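Local structure of 7,8-dihydro-6-hydroxymethylpterin pyrophosphokinase-dihydropteroate synthase (6JWS) at residues Asn50-Tyr55 against Leu333-Pro338; Val19-Thr24 against Asn165-Val170; His325-Leu330 against Asn354-Arg359; Asn521-Val526 against Gly566-Arg571. The protein probably catalyses two consecutive steps of folate biosynthesis, pyrophosphorylation of 6-hydroxymethyl-7,8-dihydropterin by ATP and condensation of the product with 4-aminobenzoate to 7,8-dihydropteroate. The protein carries 1 engineered substitution. One frame throughout, in Å; residues are numbered along the deposited sequence.

Contact 1 (Asn50-Tyr55 against Leu333-Pro338)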
loop_
_atom_site.group_PDB
_atom_site.type_symbol
_atom_site.label_atom_id
_atom_site.label_comp_id
_atom_site.label_asym_id
_atom_site.label_seq_id
_atom_site.Cartn_x
_atom_site.Cartn_y
_atom_site.Cartn_z
ATOM N N ASN B 50 -29.493 9.987 -20.969
ATOM C CA ASN B 50 -28.838 9.611 -19.725
ATOM C C ASN B 50 -28.647 8.093 -19.674
ATOM O O ASN B 50 -29.397 7.350 -20.294
ATOM C CB ASN B 50 -29.516 10.226 -18.489
ATOM C CG ASN B 50 -28.543 10.435 -17.345
ATOM O OD1 ASN B 50 -27.461 9.833 -17.310
ATOM N ND2 ASN B 50 -28.912 11.274 -16.398
ATOM N N THR B 51 -27.590 7.637 -18.992
ATOM C CA THR B 51 -27.338 6.229 -18.758
ATOM C C THR B 51 -26.684 6.103 -17.389
ATOM O O THR B 51 -26.092 7.059 -16.898
ATOM C CB THR B 51 -26.394 5.603 -19.800
ATOM O OG1 THR B 51 -25.254 6.438 -20.041
ATOM C CG2 THR B 51 -27.060 5.255 -21.118
ATOM N N SER B 52 -26.800 4.926 -16.775
ATOM C CA SER B 52 -26.095 4.604 -15.551
ATOM C C SER B 52 -24.839 3.834 -15.948
ATOM O O SER B 52 -24.659 3.552 -17.128
ATOM C CB SER B 52 -26.982 3.749 -14.680
ATOM O OG SER B 52 -27.116 2.435 -15.235
ATOM N N TYR B 53 -23.993 3.479 -14.966
ATOM C CA TYR B 53 -23.021 2.429 -15.193
ATOM C C TYR B 53 -23.741 1.124 -15.532
ATOM O O TYR B 53 -24.932 0.950 -15.305
ATOM C CB TYR B 53 -22.044 2.298 -14.015
ATOM C CG TYR B 53 -21.085 3.460 -13.939
ATOM C CD1 TYR B 53 -19.984 3.532 -14.789
ATOM C CD2 TYR B 53 -21.322 4.530 -13.078
ATOM C CE1 TYR B 53 -19.137 4.632 -14.763
ATOM C CE2 TYR B 53 -20.493 5.639 -13.047
ATOM C CZ TYR B 53 -19.390 5.687 -13.895
ATOM O OH TYR B 53 -18.581 6.801 -13.914
ATOM N N LEU B 54 -22.967 0.184 -16.048
ATOM C CA LEU B 54 -23.345 -1.208 -16.132
ATOM C C LEU B 54 -23.032 -1.841 -14.780
ATOM O O LEU B 54 -22.053 -1.457 -14.146
ATOM C CB LEU B 54 -22.436 -1.808 -17.202
ATOM C CG LEU B 54 -23.151 -2.618 -18.261
ATOM C CD1 LEU B 54 -22.271 -2.771 -19.501
ATOM C CD2 LEU B 54 -23.510 -3.983 -17.677
ATOM N N TYR B 55 -23.846 -2.824 -14.360
ATOM C CA TYR B 55 -23.644 -3.464 -13.066
ATOM C C TYR B 55 -23.846 -4.968 -13.156
ATOM O O TYR B 55 -24.764 -5.438 -13.814
ATOM C CB TYR B 55 -24.587 -2.893 -12.012
ATOM C CG TYR B 55 -24.282 -1.472 -11.618
ATOM C CD1 TYR B 55 -23.358 -1.186 -10.619
ATOM C CD2 TYR B 55 -24.898 -0.410 -12.265
ATOM C CE1 TYR B 55 -23.084 0.124 -10.255
ATOM C CE2 TYR B 55 -24.645 0.897 -11.902
ATOM C CZ TYR B 55 -23.730 1.163 -10.900
ATOM O OH TYR B 55 -23.469 2.464 -10.568
ATOM N N LEU B 333 -30.394 4.044 -10.915
ATOM C CA LEU B 333 -31.056 5.345 -10.897
ATOM C C LEU B 333 -30.213 6.357 -10.122
ATOM O O LEU B 333 -30.254 7.552 -10.427
ATOM C CB LEU B 333 -32.440 5.226 -10.243
ATOM C CG LEU B 333 -33.472 4.328 -10.946
ATOM C CD1 LEU B 333 -34.768 4.233 -10.137
ATOM C CD2 LEU B 333 -33.786 4.828 -12.346
ATOM N N ASN B 334 -29.468 5.882 -9.107
ATOM C CA ASN B 334 -28.696 6.783 -8.263
ATOM C C ASN B 334 -27.574 7.439 -9.073
ATOM O O ASN B 334 -27.093 8.497 -8.692
ATOM C CB ASN B 334 -28.174 6.081 -7.002
ATOM C CG ASN B 334 -27.297 6.956 -6.123
ATOM O OD1 ASN B 334 -27.729 7.999 -5.626
ATOM N ND2 ASN B 334 -26.056 6.544 -5.923
ATOM N N ASP B 335 -27.132 6.788 -10.162
ATOM C CA ASP B 335 -26.076 7.324 -11.013
ATOM C C ASP B 335 -26.616 8.471 -11.861
ATOM O O ASP B 335 -25.890 9.432 -12.110
ATOM C CB ASP B 335 -25.544 6.290 -12.011
ATOM C CG ASP B 335 -24.713 5.170 -11.415
ATOM O OD1 ASP B 335 -24.158 5.353 -10.313
ATOM O OD2 ASP B 335 -24.636 4.121 -12.049
ATOM N N MET B 336 -27.880 8.338 -12.308
ATOM C CA MET B 336 -28.489 9.215 -13.307
ATOM C C MET B 336 -29.229 10.364 -12.633
ATOM O O MET B 336 -28.996 11.511 -12.985
ATOM C CB MET B 336 -29.485 8.494 -14.231
ATOM C CG MET B 336 -28.970 7.191 -14.823
ATOM S SD MET B 336 -30.039 6.659 -16.191
ATOM C CE MET B 336 -31.627 6.558 -15.360
ATOM N N ILE B 337 -30.116 10.052 -11.673
ATOM C CA ILE B 337 -31.101 11.024 -11.214
ATOM C C ILE B 337 -31.220 10.960 -9.698
ATOM O O ILE B 337 -32.308 10.765 -9.155
ATOM C CB ILE B 337 -32.462 10.802 -11.911
ATOM C CG1 ILE B 337 -33.052 9.423 -11.587
ATOM C CG2 ILE B 337 -32.345 11.046 -13.413
ATOM C CD1 ILE B 337 -34.343 9.098 -12.331
ATOM N N PRO B 338 -30.108 11.185 -8.967
ATOM C CA PRO B 338 -30.100 11.039 -7.510
ATOM C C PRO B 338 -31.103 11.950 -6.798
ATOM O O PRO B 338 -31.627 11.590 -5.738
ATOM C CB PRO B 338 -28.664 11.430 -7.105
ATOM C CG PRO B 338 -28.122 12.226 -8.292
ATOM C CD PRO B 338 -28.815 11.647 -9.506
HETATM O O HOH W 1 -27.016 12.766 -14.439
#
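OD2 of D335, on the last turn of helix 327-336, is the acceptor that ties this helix to strand 46-57 where it is interrupted, at 52-53. Two donors grip it. The Y55 hydroxyl comes tip to tip, its OH 2.5 Å from D335 OD2 on the syn lone pair, with ring and carboxylate only 22° apart. The backbone N of Y53 lies 3.1 Å from D335 OD2 and approaches from above the carboxylate plane. The Y53 ring stands almost perpendicular to that plane, presenting CD2 to the same oxygen. S52 OG turns back to the Y53 carbonyl, 2.6 Å from Y53 O, and also receives the N-H of T167. Farther along, N50 and M336 run antiparallel, side by side; M336, bent at chi3 (-57°), lays CG and SD along the T51-S52 backbone. A water joins N50 ND2, 3.1 Å away, to M336 O, 2.8 Å away. N50 ND2 is also bonded to Y110 OH, and N50 OD1 to R569 NH2. R374 bonds to Y55 OH and forms a long, weak ion pair with D335 OD1. Two N-H/O-H donors on one oxygen, with an arginine beside it, would probably favour the ionised carboxylate and hold its rotation.

Contact 2 (Val19-Thr24 against Asn165-Val170)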
loop_
_atom_site.group_PDB
_atom_site.type_symbol
_atom_site.label_atom_id
_atom_site.label_comp_id
_atom_site.label_asym_id
_atom_site.label_seq_id
_atom_site.Cartn_x
_atom_site.Cartn_y
_atom_site.Cartn_z
ATOM N N VAL B 19 -37.893 6.544 -18.324
ATOM C CA VAL B 19 -36.715 5.936 -17.735
ATOM C C VAL B 19 -36.864 4.425 -17.861
ATOM O O VAL B 19 -37.892 3.882 -17.477
ATOM C CB VAL B 19 -36.542 6.394 -16.274
ATOM C CG1 VAL B 19 -35.238 5.918 -15.653
ATOM C CG2 VAL B 19 -36.659 7.904 -16.145
ATOM N N LEU B 20 -35.853 3.770 -18.446
ATOM C CA LEU B 20 -35.887 2.343 -18.716
ATOM C C LEU B 20 -34.813 1.593 -17.930
ATOM O O LEU B 20 -33.763 2.151 -17.599
ATOM C CB LEU B 20 -35.691 2.083 -20.215
ATOM C CG LEU B 20 -36.618 2.815 -21.185
ATOM C CD1 LEU B 20 -36.344 2.337 -22.602
ATOM C CD2 LEU B 20 -38.090 2.598 -20.831
ATOM N N ASN B 21 -35.106 0.306 -17.677
ATOM C CA ASN B 21 -34.153 -0.685 -17.214
ATOM C C ASN B 21 -33.917 -1.715 -18.323
ATOM O O ASN B 21 -34.864 -2.198 -18.937
ATOM C CB ASN B 21 -34.595 -1.346 -15.907
ATOM C CG ASN B 21 -33.459 -2.124 -15.270
ATOM O OD1 ASN B 21 -32.602 -1.548 -14.611
ATOM N ND2 ASN B 21 -33.397 -3.426 -15.489
ATOM N N LEU B 22 -32.640 -2.033 -18.582
ATOM C CA LEU B 22 -32.222 -3.032 -19.554
ATOM C C LEU B 22 -31.419 -4.093 -18.805
ATOM O O LEU B 22 -30.409 -3.765 -18.197
ATOM C CB LEU B 22 -31.314 -2.372 -20.603
ATOM C CG LEU B 22 -31.946 -1.523 -21.712
ATOM C CD1 LEU B 22 -32.939 -0.500 -21.185
ATOM C CD2 LEU B 22 -30.862 -0.817 -22.511
ATOM N N GLY B 23 -31.858 -5.359 -18.865
ATOM C CA GLY B 23 -31.233 -6.428 -18.099
ATOM C C GLY B 23 -30.984 -7.664 -18.956
ATOM O O GLY B 23 -31.731 -7.930 -19.884
ATOM N N THR B 24 -29.901 -8.389 -18.669
ATOM C CA THR B 24 -29.649 -9.674 -19.294
ATOM C C THR B 24 -28.950 -10.576 -18.287
ATOM O O THR B 24 -28.325 -10.077 -17.360
ATOM C CB THR B 24 -28.839 -9.544 -20.589
ATOM O OG1 THR B 24 -28.608 -10.892 -21.006
ATOM C CG2 THR B 24 -27.505 -8.854 -20.415
ATOM N N ASN B 165 -27.164 -5.108 -15.782
ATOM C CA ASN B 165 -28.219 -4.123 -15.667
ATOM C C ASN B 165 -27.696 -2.753 -16.068
ATOM O O ASN B 165 -26.579 -2.389 -15.730
ATOM C CB ASN B 165 -28.640 -3.996 -14.201
ATOM C CG ASN B 165 -30.134 -4.076 -14.021
ATOM O OD1 ASN B 165 -30.733 -5.125 -14.279
ATOM N ND2 ASN B 165 -30.733 -2.981 -13.569
ATOM N N LEU B 166 -28.575 -1.958 -16.663
ATOM C CA LEU B 166 -28.258 -0.596 -17.034
ATOM C C LEU B 166 -29.575 0.160 -17.149
ATOM O O LEU B 166 -30.523 -0.379 -17.707
ATOM C CB LEU B 166 -27.522 -0.673 -18.381
ATOM C CG LEU B 166 -27.471 0.607 -19.202
ATOM C CD1 LEU B 166 -26.519 1.575 -18.544
ATOM C CD2 LEU B 166 -26.989 0.296 -20.601
ATOM N N THR B 167 -29.626 1.388 -16.627
ATOM C CA THR B 167 -30.752 2.275 -16.884
ATOM C C THR B 167 -30.402 3.304 -17.965
ATOM O O THR B 167 -29.224 3.536 -18.250
ATOM C CB THR B 167 -31.315 2.890 -15.593
ATOM O OG1 THR B 167 -30.321 3.659 -14.905
ATOM C CG2 THR B 167 -31.990 1.870 -14.685
ATOM N N VAL B 168 -31.452 3.877 -18.584
ATOM C CA VAL B 168 -31.358 4.916 -19.597
ATOM C C VAL B 168 -32.532 5.874 -19.418
ATOM O O VAL B 168 -33.624 5.451 -19.054
ATOM C CB VAL B 168 -31.298 4.383 -21.047
ATOM C CG1 VAL B 168 -30.408 3.166 -21.198
ATOM C CG2 VAL B 168 -32.671 4.120 -21.639
ATOM N N VAL B 169 -32.284 7.170 -19.651
ATOM C CA VAL B 169 -33.360 8.134 -19.809
ATOM C C VAL B 169 -33.528 8.417 -21.303
ATOM O O VAL B 169 -32.544 8.651 -22.016
ATOM C CB VAL B 169 -33.098 9.423 -19.011
ATOM C CG1 VAL B 169 -34.194 10.450 -19.228
ATOM C CG2 VAL B 169 -32.878 9.173 -17.517
ATOM N N VAL B 170 -34.785 8.362 -21.768
ATOM C CA VAL B 170 -35.163 8.570 -23.159
ATOM C C VAL B 170 -36.097 9.777 -23.250
ATOM O O VAL B 170 -37.072 9.893 -22.501
ATOM C CB VAL B 170 -35.808 7.301 -23.756
ATOM C CG1 VAL B 170 -36.083 7.446 -25.241
ATOM C CG2 VAL B 170 -34.920 6.089 -23.556
#
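An antiparallel pair of neighbouring strands, 16-24 and 163-172, lies inside the six-stranded sheet of the HPPK domain. Four backbone bonds join them in two hydrogen-bonded pairs, L20 with V168 and L22 with L166. The straightest runs from L20 N to V168 O (2.9 Å, 172°), nearly along the C=O axis; L22 N meets L166 O at 2.8 Å in the same way. On the face of L20 and L22, L20 CB rests 3.9 Å from V168 CG2, and L20 CD1 reaches across to V170 CG2. Helix 30-44 covers this side, with L34 and L38 against L22. The other face carries V19, N21, T167 and V169, where M336 of helix 327-336 packs on V19, T167 and V169. Strand 208-214, which brings the magnesium ligands D208 and D210, flanks strand 16-24, its backbone bonded to N21 and G23. Diagonally across two non-hydrogen-bonded pairs, N21 with T167 and G23 with N165, the side chains of N21 and N165 cross at about a right angle, their amide planes 42° apart, and N21 ND2 makes a weak 3.4 Å bond to N165 OD1.

Contact 3 (His325-Leu330 against Asn354-Arg359)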
loop_
_atom_site.group_PDB
_atom_site.type_symbol
_atom_site.label_atom_id
_atom_site.label_comp_id
_atom_site.label_asym_id
_atom_site.label_seq_id
_atom_site.Cartn_x
_atom_site.Cartn_y
_atom_site.Cartn_z
ATOM N N HIS B 325 -37.816 -1.615 -4.623
ATOM C CA HIS B 325 -37.673 -2.893 -3.948
ATOM C C HIS B 325 -36.349 -3.551 -4.343
ATOM O O HIS B 325 -35.709 -4.196 -3.519
ATOM C CB HIS B 325 -38.934 -3.738 -4.182
ATOM C CG HIS B 325 -39.089 -4.877 -3.229
ATOM N ND1 HIS B 325 -38.539 -6.137 -3.472
ATOM C CD2 HIS B 325 -39.731 -4.963 -2.040
ATOM C CE1 HIS B 325 -38.834 -6.945 -2.472
ATOM N NE2 HIS B 325 -39.565 -6.245 -1.578
ATOM N N ARG B 326 -35.942 -3.388 -5.606
ATOM C CA ARG B 326 -34.700 -3.971 -6.092
ATOM C C ARG B 326 -33.544 -2.992 -5.908
ATOM O O ARG B 326 -33.536 -1.903 -6.484
ATOM C CB ARG B 326 -34.807 -4.310 -7.580
ATOM C CG ARG B 326 -35.601 -5.569 -7.865
ATOM C CD ARG B 326 -35.138 -6.271 -9.117
ATOM N NE ARG B 326 -36.031 -7.406 -9.285
ATOM C CZ ARG B 326 -37.030 -7.465 -10.159
ATOM N NH1 ARG B 326 -37.268 -6.452 -10.977
ATOM N NH2 ARG B 326 -37.779 -8.552 -10.217
ATOM N N TYR B 327 -32.539 -3.415 -5.144
ATOM C CA TYR B 327 -31.305 -2.657 -5.004
ATOM C C TYR B 327 -30.725 -2.301 -6.377
ATOM O O TYR B 327 -30.344 -1.153 -6.601
ATOM C CB TYR B 327 -30.257 -3.444 -4.213
ATOM C CG TYR B 327 -28.937 -2.720 -4.108
ATOM C CD1 TYR B 327 -28.833 -1.536 -3.396
ATOM C CD2 TYR B 327 -27.804 -3.197 -4.743
ATOM C CE1 TYR B 327 -27.630 -0.860 -3.286
ATOM C CE2 TYR B 327 -26.593 -2.531 -4.639
ATOM C CZ TYR B 327 -26.503 -1.360 -3.912
ATOM O OH TYR B 327 -25.312 -0.698 -3.813
ATOM N N SER B 328 -30.700 -3.278 -7.294
ATOM C CA SER B 328 -30.054 -3.107 -8.584
ATOM C C SER B 328 -30.683 -1.948 -9.357
ATOM O O SER B 328 -29.997 -1.286 -10.117
ATOM C CB SER B 328 -30.030 -4.381 -9.385
ATOM O OG SER B 328 -31.355 -4.763 -9.716
ATOM N N ILE B 329 -31.966 -1.662 -9.126
ATOM C CA ILE B 329 -32.585 -0.535 -9.811
ATOM C C ILE B 329 -32.181 0.761 -9.120
ATOM O O ILE B 329 -31.766 1.705 -9.786
ATOM C CB ILE B 329 -34.116 -0.687 -9.919
ATOM C CG1 ILE B 329 -34.510 -1.902 -10.765
ATOM C CG2 ILE B 329 -34.781 0.584 -10.415
ATOM C CD1 ILE B 329 -35.972 -2.302 -10.574
ATOM N N LEU B 330 -32.312 0.820 -7.795
ATOM C CA LEU B 330 -31.932 2.028 -7.076
ATOM C C LEU B 330 -30.476 2.399 -7.393
ATOM O O LEU B 330 -30.157 3.567 -7.595
ATOM C CB LEU B 330 -32.143 1.817 -5.570
ATOM C CG LEU B 330 -33.583 1.932 -5.073
ATOM C CD1 LEU B 330 -33.681 1.666 -3.577
ATOM C CD2 LEU B 330 -34.158 3.305 -5.385
ATOM N N ASN B 354 -29.306 5.259 -0.258
ATOM C CA ASN B 354 -28.453 5.262 0.931
ATOM C C ASN B 354 -29.103 4.449 2.052
ATOM O O ASN B 354 -28.420 3.781 2.816
ATOM C CB ASN B 354 -28.163 6.674 1.464
ATOM C CG ASN B 354 -27.207 7.489 0.615
ATOM O OD1 ASN B 354 -26.410 6.936 -0.141
ATOM N ND2 ASN B 354 -27.265 8.810 0.732
ATOM N N LYS B 355 -30.434 4.517 2.150
ATOM C CA LYS B 355 -31.146 3.863 3.233
ATOM C C LYS B 355 -31.101 2.357 3.025
ATOM O O LYS B 355 -30.962 1.605 3.987
ATOM C CB LYS B 355 -32.574 4.407 3.360
ATOM C CG LYS B 355 -32.720 5.585 4.321
ATOM C CD LYS B 355 -33.720 6.653 3.897
ATOM C CE LYS B 355 -35.126 6.446 4.432
ATOM N NZ LYS B 355 -36.130 7.277 3.715
ATOM N N TYR B 356 -31.181 1.933 1.762
ATOM C CA TYR B 356 -31.117 0.522 1.439
ATOM C C TYR B 356 -29.753 -0.043 1.850
ATOM O O TYR B 356 -29.674 -1.126 2.419
ATOM C CB TYR B 356 -31.393 0.337 -0.053
ATOM C CG TYR B 356 -31.805 -1.055 -0.443
ATOM C CD1 TYR B 356 -30.897 -2.103 -0.431
ATOM C CD2 TYR B 356 -33.111 -1.320 -0.837
ATOM C CE1 TYR B 356 -31.288 -3.391 -0.761
ATOM C CE2 TYR B 356 -33.518 -2.603 -1.182
ATOM C CZ TYR B 356 -32.602 -3.638 -1.136
ATOM O OH TYR B 356 -32.997 -4.889 -1.508
ATOM N N VAL B 357 -28.683 0.703 1.535
ATOM C CA VAL B 357 -27.329 0.270 1.826
ATOM C C VAL B 357 -27.168 0.137 3.339
ATOM O O VAL B 357 -26.655 -0.871 3.822
ATOM C CB VAL B 357 -26.262 1.223 1.238
ATOM C CG1 VAL B 357 -24.859 0.883 1.746
ATOM C CG2 VAL B 357 -26.294 1.247 -0.284
ATOM N N SER B 358 -27.584 1.171 4.073
ATOM C CA SER B 358 -27.281 1.200 5.492
ATOM C C SER B 358 -28.175 0.227 6.269
ATOM O O SER B 358 -27.729 -0.386 7.234
ATOM C CB SER B 358 -27.272 2.597 6.042
ATOM O OG SER B 358 -28.571 3.128 6.047
ATOM N N ARG B 359 -29.398 -0.000 5.787
ATOM C CA ARG B 359 -30.245 -1.008 6.400
ATOM C C ARG B 359 -29.742 -2.423 6.115
ATOM O O ARG B 359 -29.873 -3.285 6.974
ATOM C CB ARG B 359 -31.715 -0.781 6.042
ATOM C CG ARG B 359 -32.431 0.073 7.073
ATOM C CD ARG B 359 -33.269 1.194 6.518
ATOM N NE ARG B 359 -34.250 0.718 5.564
ATOM C CZ ARG B 359 -35.391 1.348 5.281
ATOM N NH1 ARG B 359 -35.705 2.476 5.901
ATOM N NH2 ARG B 359 -36.214 0.845 4.377
#
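Apolar and aromatic contacts carry most of this junction between the start of helix 327-336 and the middle of helix 349-364. Y356 reaches from the second helix with CG anti to its backbone N (chi1 -161°) and lies against the first turn of the other. One face of its ring receives Y327 CA toward the rim, and Y327 CB sits 3.6 Å from Y356 CE1. The two tyrosine rings meet obliquely, centroids 5.5 Å apart and planes at 35°. L330 CD1 comes 4.1 Å from Y356 CD2, the two side chains crossing at about a right angle. V357 CG2 lies 3.9 Å from Y327 CE1, so that Y327 is met by two successive residues of helix 349-364.

Polar contacts are sparse. Y356 OH is 3.4 Å from H325 O, a weak and unsettled bond. The Y327 hydroxyl is bonded to that of Y353, one turn back on the same helix as Y356, and the Y327 backbone N to E60. R326, the N-cap of helix 327-336, is an ATP-binding residue in a structure of this protein, though that ATP is not bound to this chain here. The chemistry implies a joint held mainly by dispersion between ring carbons and aliphatic groups, with polar pairing at its margin.

Contact 4 (Asn521-Val526 against Gly566-Arg571)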
loop_
_atom_site.group_PDB
_atom_site.type_symbol
_atom_site.label_atom_id
_atom_site.label_comp_id
_atom_site.label_asym_id
_atom_site.label_seq_id
_atom_site.Cartn_x
_atom_site.Cartn_y
_atom_site.Cartn_z
ATOM N N ASN B 521 -24.381 0.462 -34.783
ATOM C CA ASN B 521 -24.254 -0.744 -33.976
ATOM C C ASN B 521 -23.093 -0.627 -32.976
ATOM O O ASN B 521 -23.066 -1.335 -31.966
ATOM C CB ASN B 521 -24.221 -2.008 -34.846
ATOM C CG ASN B 521 -24.532 -3.287 -34.087
ATOM O OD1 ASN B 521 -25.327 -3.293 -33.145
ATOM N ND2 ASN B 521 -23.926 -4.392 -34.502
ATOM N N LYS B 522 -22.165 0.306 -33.221
ATOM C CA LYS B 522 -20.951 0.408 -32.425
ATOM C C LYS B 522 -21.034 1.597 -31.473
ATOM O O LYS B 522 -21.545 2.655 -31.832
ATOM C CB LYS B 522 -19.739 0.636 -33.335
ATOM C CG LYS B 522 -18.967 -0.613 -33.714
ATOM C CD LYS B 522 -18.257 -1.240 -32.538
ATOM C CE LYS B 522 -16.801 -0.845 -32.430
ATOM N NZ LYS B 522 -15.982 -1.417 -33.527
ATOM N N PHE B 523 -20.482 1.408 -30.271
ATOM C CA PHE B 523 -20.096 2.509 -29.404
ATOM C C PHE B 523 -18.582 2.469 -29.235
ATOM O O PHE B 523 -17.981 1.396 -29.299
ATOM C CB PHE B 523 -20.806 2.439 -28.050
ATOM C CG PHE B 523 -22.298 2.664 -28.073
ATOM C CD1 PHE B 523 -22.829 3.943 -28.050
ATOM C CD2 PHE B 523 -23.180 1.589 -28.071
ATOM C CE1 PHE B 523 -24.200 4.148 -28.062
ATOM C CE2 PHE B 523 -24.549 1.793 -28.077
ATOM C CZ PHE B 523 -25.057 3.072 -28.069
ATOM N N TYR B 524 -17.976 3.649 -29.041
ATOM C CA TYR B 524 -16.563 3.711 -28.701
ATOM C C TYR B 524 -16.361 4.396 -27.353
ATOM O O TYR B 524 -17.098 5.312 -26.989
ATOM C CB TYR B 524 -15.751 4.443 -29.773
ATOM C CG TYR B 524 -15.806 3.807 -31.135
ATOM C CD1 TYR B 524 -14.904 2.819 -31.496
ATOM C CD2 TYR B 524 -16.752 4.202 -32.070
ATOM C CE1 TYR B 524 -14.925 2.238 -32.755
ATOM C CE2 TYR B 524 -16.791 3.634 -33.338
ATOM C CZ TYR B 524 -15.880 2.642 -33.676
ATOM O OH TYR B 524 -15.918 2.073 -34.914
ATOM N N SER B 525 -15.307 3.955 -26.653
ATOM C CA SER B 525 -14.965 4.508 -25.356
ATOM C C SER B 525 -14.070 5.722 -25.531
ATOM O O SER B 525 -13.470 5.921 -26.586
ATOM C CB SER B 525 -14.312 3.463 -24.530
ATOM O OG SER B 525 -15.280 2.492 -24.200
ATOM N N VAL B 526 -13.940 6.500 -24.455
ATOM C CA VAL B 526 -13.290 7.790 -24.565
ATOM C C VAL B 526 -12.632 8.132 -23.237
ATOM O O VAL B 526 -13.242 7.940 -22.179
ATOM C CB VAL B 526 -14.281 8.882 -25.011
ATOM C CG1 VAL B 526 -15.565 8.915 -24.175
ATOM C CG2 VAL B 526 -13.605 10.251 -25.086
ATOM N N GLY B 566 -25.859 10.956 -25.196
ATOM C CA GLY B 566 -26.075 9.536 -25.400
ATOM C C GLY B 566 -24.799 8.711 -25.462
ATOM O O GLY B 566 -24.818 7.588 -25.956
ATOM N N ILE B 567 -23.677 9.252 -24.967
ATOM C CA ILE B 567 -22.504 8.408 -24.783
ATOM C C ILE B 567 -22.727 7.592 -23.509
ATOM O O ILE B 567 -23.032 8.150 -22.464
ATOM C CB ILE B 567 -21.204 9.237 -24.737
ATOM C CG1 ILE B 567 -21.046 10.101 -25.998
ATOM C CG2 ILE B 567 -19.992 8.332 -24.505
ATOM C CD1 ILE B 567 -21.220 9.335 -27.305
ATOM N N PRO B 568 -22.706 6.243 -23.579
ATOM C CA PRO B 568 -22.963 5.421 -22.394
ATOM C C PRO B 568 -21.965 5.778 -21.285
ATOM O O PRO B 568 -20.767 5.872 -21.546
ATOM C CB PRO B 568 -22.714 3.989 -22.889
ATOM C CG PRO B 568 -22.873 4.053 -24.408
ATOM C CD PRO B 568 -22.464 5.456 -24.806
ATOM N N ARG B 569 -22.483 5.969 -20.058
ATOM C CA ARG B 569 -21.721 6.379 -18.885
ATOM C C ARG B 569 -20.515 5.471 -18.628
ATOM O O ARG B 569 -19.449 5.962 -18.256
ATOM C CB ARG B 569 -22.616 6.433 -17.638
ATOM C CG ARG B 569 -21.950 7.067 -16.419
ATOM C CD ARG B 569 -22.875 7.138 -15.209
ATOM N NE ARG B 569 -23.998 8.008 -15.507
ATOM C CZ ARG B 569 -24.074 9.274 -15.123
ATOM N NH1 ARG B 569 -23.125 9.798 -14.356
ATOM N NH2 ARG B 569 -25.122 9.989 -15.487
ATOM N N TYR B 570 -20.689 4.158 -18.816
ATOM C CA TYR B 570 -19.680 3.165 -18.479
ATOM C C TYR B 570 -18.550 3.152 -19.518
ATOM O O TYR B 570 -17.605 2.378 -19.393
ATOM C CB TYR B 570 -20.339 1.788 -18.333
ATOM C CG TYR B 570 -21.154 1.368 -19.527
ATOM C CD1 TYR B 570 -20.547 0.767 -20.612
ATOM C CD2 TYR B 570 -22.514 1.622 -19.600
ATOM C CE1 TYR B 570 -21.256 0.416 -21.745
ATOM C CE2 TYR B 570 -23.243 1.267 -20.722
ATOM C CZ TYR B 570 -22.612 0.653 -21.789
ATOM O OH TYR B 570 -23.301 0.309 -22.916
ATOM N N ARG B 571 -18.616 4.032 -20.531
ATOM C CA ARG B 571 -17.585 4.055 -21.566
ATOM C C ARG B 571 -16.708 5.308 -21.463
ATOM O O ARG B 571 -15.904 5.565 -22.353
ATOM C CB ARG B 571 -18.194 3.958 -22.972
ATOM C CG ARG B 571 -18.544 2.538 -23.400
ATOM C CD ARG B 571 -19.010 2.471 -24.848
ATOM N NE ARG B 571 -19.213 1.109 -25.314
ATOM C CZ ARG B 571 -18.265 0.315 -25.805
ATOM N NH1 ARG B 571 -17.009 0.750 -25.876
ATOM N NH2 ARG B 571 -18.575 -0.907 -26.212
#
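Consecutive strands of the DHPS TIM barrel, 525-529 and 572-575, are brought together here just before they pair in parallel, with helix 547-564 as the crossover between them. R571 leads the contact. Its chain, stretched out straight as far as NE, runs alongside F523 and S525, with NE 3.4 Å from F523 CB. The guanidinium presents one face to the F523 carbonyl, while NH1 bonds S525 OG at 3.0 Å, the partner tilted 24° from the guanidinium plane. NE forms a salt bridge with E35 and NH2 bonds the carbonyl of K379, so the group is fixed at several points; S525 OG also bonds V377 O. The F523 ring turns to P568, whose CG sits over its face in a CH-pi contact, 3.9 Å from the F523 centroid and near the ring's periphery. The ring of H39, from helix 30-44, stacks with F523 too. G566, with positive phi, is the C-prime residue of a Schellman motif ending helix 547-564. The backbones join where V526 N meets R571 O at 3.0 Å, nearly along the C=O axis.

Overall arrangement
Contacts 1 and 2 share the HPPK sheet, in which strands 46-57 and 163-172 are neighbours; their centres lie about 9 Å apart and they touch through N50-V169 and S52-T167. Contact 3 uses the same helix 327-336 as contact 1, at its other end, about 14 Å between centres. Along the chain, contacts 1 and 2 interleave, as do 1 and 3. Contact 4 follows all of them, in the TIM-barrel DHPS part, its centre about 14 Å from that of contact 1 and about 27 Å from that of contact 3. R569, in the 566-571 segment, bonds T51 O and N50 OD1 of contact 1, so the two enzymatic domains are joined directly through strand 46-57.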